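Local coordinates for protein O-succinylhomoserine sulfhydrylase (Mycobacterium tuberculosis, PDB 3NDN) that probably makes L-homocysteine from O-succinyl-L-homoserine and hydrogen sulfide for methionine biosynthesis, using pyridoxal 5'-phosphate as cofactor, at residues T189-N203 and Q212-S224. Numbering follows the deposited sequence.
Sequences TELAHAAGAKVVLDN and QGFPLGVDVVVYS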
# COMPACT_ATOMS: atom_id res chain seq x y z
N THR A 189 -22.71 35.60 6.73
CA THR A 189 -21.54 35.78 7.62
C THR A 189 -21.68 37.08 8.46
O THR A 189 -21.35 37.11 9.66
CB THR A 189 -20.21 35.76 6.82
OG1 THR A 189 -20.00 34.45 6.26
CG2 THR A 189 -19.02 36.08 7.71
N GLU A 190 -22.18 38.14 7.83
CA GLU A 190 -22.41 39.42 8.51
C GLU A 190 -23.42 39.27 9.67
O GLU A 190 -23.14 39.72 10.78
CB GLU A 190 -22.85 40.51 7.50
N LEU A 191 -24.56 38.62 9.41
CA LEU A 191 -25.58 38.36 10.44
C LEU A 191 -25.10 37.44 11.57
O LEU A 191 -25.51 37.60 12.72
CB LEU A 191 -26.86 37.75 9.84
CG LEU A 191 -27.71 38.54 8.84
CD1 LEU A 191 -28.66 37.60 8.11
CD2 LEU A 191 -28.49 39.70 9.52
N ALA A 192 -24.27 36.45 11.22
CA ALA A 192 -23.74 35.48 12.18
C ALA A 192 -22.78 36.14 13.16
O ALA A 192 -22.82 35.85 14.37
CB ALA A 192 -23.05 34.31 11.45
N HIS A 193 -21.91 37.02 12.66
CA HIS A 193 -20.92 37.70 13.52
C HIS A 193 -21.56 38.70 14.51
O HIS A 193 -21.06 38.88 15.62
CB HIS A 193 -19.80 38.33 12.68
CG HIS A 193 -18.86 37.33 12.09
ND1 HIS A 193 -17.89 37.67 11.16
CD2 HIS A 193 -18.75 35.99 12.27
CE1 HIS A 193 -17.22 36.58 10.81
NE2 HIS A 193 -17.72 35.55 11.47
N ALA A 194 -22.67 39.32 14.11
CA ALA A 194 -23.43 40.20 15.01
C ALA A 194 -24.09 39.42 16.16
O ALA A 194 -24.30 39.98 17.25
CB ALA A 194 -24.48 40.99 14.22
N ALA A 195 -24.38 38.14 15.93
CA ALA A 195 -24.90 37.24 16.97
C ALA A 195 -23.81 36.52 17.81
O ALA A 195 -24.14 35.72 18.69
CB ALA A 195 -25.85 36.22 16.36
N GLY A 196 -22.54 36.81 17.54
CA GLY A 196 -21.43 36.16 18.27
C GLY A 196 -21.06 34.75 17.80
O GLY A 196 -20.25 34.06 18.45
N ALA A 197 -21.63 34.31 16.67
CA ALA A 197 -21.46 32.92 16.18
C ALA A 197 -20.27 32.74 15.23
O ALA A 197 -19.85 33.69 14.56
CB ALA A 197 -22.75 32.43 15.51
N LYS A 198 -19.73 31.51 15.18
CA LYS A 198 -18.69 31.13 14.21
C LYS A 198 -19.32 30.40 13.02
O LYS A 198 -20.12 29.49 13.20
CB LYS A 198 -17.63 30.21 14.86
CG LYS A 198 -16.89 30.81 16.07
CD LYS A 198 -15.98 31.98 15.67
CE LYS A 198 -15.43 32.70 16.89
NZ LYS A 198 -14.31 33.64 16.56
N VAL A 199 -18.92 30.78 11.81
CA VAL A 199 -19.54 30.24 10.59
C VAL A 199 -18.77 29.03 10.04
O VAL A 199 -17.58 29.15 9.72
CB VAL A 199 -19.64 31.33 9.49
CG1 VAL A 199 -20.21 30.76 8.20
CG2 VAL A 199 -20.49 32.52 9.98
N VAL A 200 -19.44 27.87 9.93
CA VAL A 200 -18.83 26.64 9.36
C VAL A 200 -19.42 26.38 7.97
O VAL A 200 -20.62 26.13 7.84
CB VAL A 200 -19.03 25.37 10.28
CG1 VAL A 200 -18.28 24.13 9.71
CG2 VAL A 200 -18.56 25.63 11.71
N LEU A 201 -18.57 26.46 6.93
CA LEU A 201 -18.94 26.18 5.54
C LEU A 201 -18.47 24.79 5.11
O LEU A 201 -17.29 24.48 5.24
CB LEU A 201 -18.29 27.23 4.59
CG LEU A 201 -18.43 27.03 3.07
CD1 LEU A 201 -19.88 27.27 2.61
CD2 LEU A 201 -17.46 27.95 2.27
N ASP A 202 -19.39 23.97 4.60
CA ASP A 202 -19.10 22.67 3.95
C ASP A 202 -18.96 22.97 2.45
O ASP A 202 -19.95 23.29 1.79
CB ASP A 202 -20.25 21.68 4.26
CG ASP A 202 -20.18 20.37 3.47
OD1 ASP A 202 -19.59 20.33 2.36
OD2 ASP A 202 -20.75 19.36 3.96
N ASN A 203 -17.72 22.90 1.94
CA ASN A 203 -17.37 23.35 0.58
C ASN A 203 -17.10 22.21 -0.43
O ASN A 203 -16.38 22.41 -1.41
CB ASN A 203 -16.15 24.30 0.64
CG ASN A 203 -16.02 25.19 -0.59
OD1 ASN A 203 -17.02 25.66 -1.14
ND2 ASN A 203 -14.79 25.43 -1.03
N GLN A 212 -14.04 30.31 -2.58
CA GLN A 212 -13.12 30.51 -1.44
C GLN A 212 -13.72 31.30 -0.26
O GLN A 212 -13.95 32.52 -0.35
CB GLN A 212 -11.79 31.12 -1.92
CG GLN A 212 -10.94 30.10 -2.66
CD GLN A 212 -9.54 30.58 -2.97
OE1 GLN A 212 -9.35 31.48 -3.80
NE2 GLN A 212 -8.54 29.98 -2.30
N GLY A 213 -13.99 30.59 0.83
CA GLY A 213 -14.72 31.18 1.96
C GLY A 213 -13.97 32.11 2.90
O GLY A 213 -14.57 33.03 3.46
N PHE A 214 -12.68 31.88 3.09
CA PHE A 214 -11.92 32.69 4.06
C PHE A 214 -11.88 34.22 3.75
O PHE A 214 -12.14 35.02 4.65
CB PHE A 214 -10.53 32.09 4.34
CG PHE A 214 -10.58 30.84 5.21
CD1 PHE A 214 -10.88 30.92 6.57
CD2 PHE A 214 -10.33 29.58 4.66
CE1 PHE A 214 -10.93 29.75 7.38
CE2 PHE A 214 -10.38 28.41 5.47
CZ PHE A 214 -10.68 28.51 6.82
N PRO A 215 -11.62 34.62 2.48
CA PRO A 215 -11.71 36.07 2.15
C PRO A 215 -13.07 36.73 2.40
O PRO A 215 -13.16 37.97 2.47
CB PRO A 215 -11.37 36.12 0.65
CG PRO A 215 -10.50 34.91 0.43
CD PRO A 215 -11.06 33.84 1.36
N LEU A 216 -14.13 35.92 2.52
CA LEU A 216 -15.48 36.42 2.74
C LEU A 216 -15.85 36.43 4.23
O LEU A 216 -16.97 36.80 4.60
CB LEU A 216 -16.49 35.63 1.90
CG LEU A 216 -16.38 35.78 0.38
CD1 LEU A 216 -17.14 34.67 -0.35
CD2 LEU A 216 -16.84 37.15 -0.10
N GLY A 217 -14.89 36.03 5.07
CA GLY A 217 -15.04 36.08 6.52
C GLY A 217 -15.58 34.83 7.19
O GLY A 217 -16.01 34.88 8.35
N VAL A 218 -15.58 33.71 6.47
CA VAL A 218 -15.98 32.43 7.07
C VAL A 218 -14.90 32.05 8.11
O VAL A 218 -13.72 32.31 7.89
CB VAL A 218 -16.17 31.34 5.97
CG1 VAL A 218 -16.31 29.98 6.56
CG2 VAL A 218 -17.40 31.66 5.11
N ASP A 219 -15.32 31.46 9.23
CA ASP A 219 -14.39 31.12 10.32
C ASP A 219 -13.75 29.73 10.17
O ASP A 219 -12.60 29.54 10.56
CB ASP A 219 -15.11 31.21 11.67
CG ASP A 219 -15.69 32.60 11.92
OD1 ASP A 219 -14.93 33.48 12.39
OD2 ASP A 219 -16.88 32.81 11.61
N VAL A 220 -14.51 28.79 9.62
CA VAL A 220 -14.15 27.35 9.54
C VAL A 220 -14.62 26.78 8.20
O VAL A 220 -15.75 27.05 7.76
CB VAL A 220 -14.82 26.52 10.69
CG1 VAL A 220 -14.42 25.03 10.62
CG2 VAL A 220 -14.47 27.09 12.07
N VAL A 221 -13.76 25.98 7.54
CA VAL A 221 -14.16 25.28 6.32
C VAL A 221 -13.89 23.78 6.52
O VAL A 221 -12.85 23.40 7.09
CB VAL A 221 -13.42 25.83 5.05
CG1 VAL A 221 -13.78 25.02 3.82
CG2 VAL A 221 -13.78 27.30 4.82
N VAL A 222 -14.84 22.94 6.10
CA VAL A 222 -14.67 21.47 6.17
C VAL A 222 -14.72 20.81 4.79
O VAL A 222 -15.50 21.24 3.91
CB VAL A 222 -15.70 20.75 7.13
CG1 VAL A 222 -15.50 21.17 8.57
CG2 VAL A 222 -17.13 20.99 6.68
N TYR A 223 -13.89 19.78 4.61
CA TYR A 223 -13.78 19.03 3.36
C TYR A 223 -13.88 17.52 3.58
O TYR A 223 -13.34 17.01 4.56
CB TYR A 223 -12.43 19.30 2.65
CG TYR A 223 -12.37 20.65 1.99
CD1 TYR A 223 -13.21 20.94 0.91
CD2 TYR A 223 -11.50 21.63 2.44
CE1 TYR A 223 -13.18 22.18 0.29
CE2 TYR A 223 -11.46 22.89 1.83
CZ TYR A 223 -12.31 23.15 0.75
OH TYR A 223 -12.31 24.37 0.11
N SER A 224 -14.57 16.84 2.67
CA SER A 224 -14.37 15.40 2.44
C SER A 224 -13.22 15.22 1.42
O SER A 224 -13.29 15.77 0.33
CB SER A 224 -15.66 14.77 1.87
OG SER A 224 -15.46 13.44 1.38
O HOH W 1 -15.65 35.44 13.96
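D219 OD2 is gripped twice from segment 189-203. H193 NE2 donates in its ring plane to the syn lone pair of OD2 (2.9 Å), and the backbone N of V199 reaches the same oxygen from the anti side (2.9 Å, nearly straight at 176°). An aspartate suits this place: its short carboxylate, with CG beside its own backbone N (chi1 -58°), serves the backbone N-H of V199, second residue of the strand, and the helix-borne imidazole together. The other oxygen, OD1, takes a bond from a water at 2.6 Å, while K198 NZ stays 4.2 Å from OD1, close enough for attraction but beyond a salt bridge.

From there strands 198-202 and 220-224 pair in parallel, V220 N to V199 O, L201 N to V220 O and V222 N to L201 O. V200, V220 and V222 share one face with D202; beta-branched valines favour extended backbone and present compact apolar surface, V200 CG2 lying 4.0 Å from V220 CB. On the other, L201 CB meets V218 CG1 at 3.9 Å. At the far end N203 ND2 gives a straight bond, in its own amide plane, to Y223 OH (2.9 Å), a hydroxyl also bonded to E94.

The pair belongs to a beta-alpha-beta unit around helix 207-210, central in the large sheet, between strands 169-173 and 238-242. S224 binds the phosphate of the cofactor-modified residue at position 227; helix 105-114 packs on V200 and V222, and helix 81-94 touches V221.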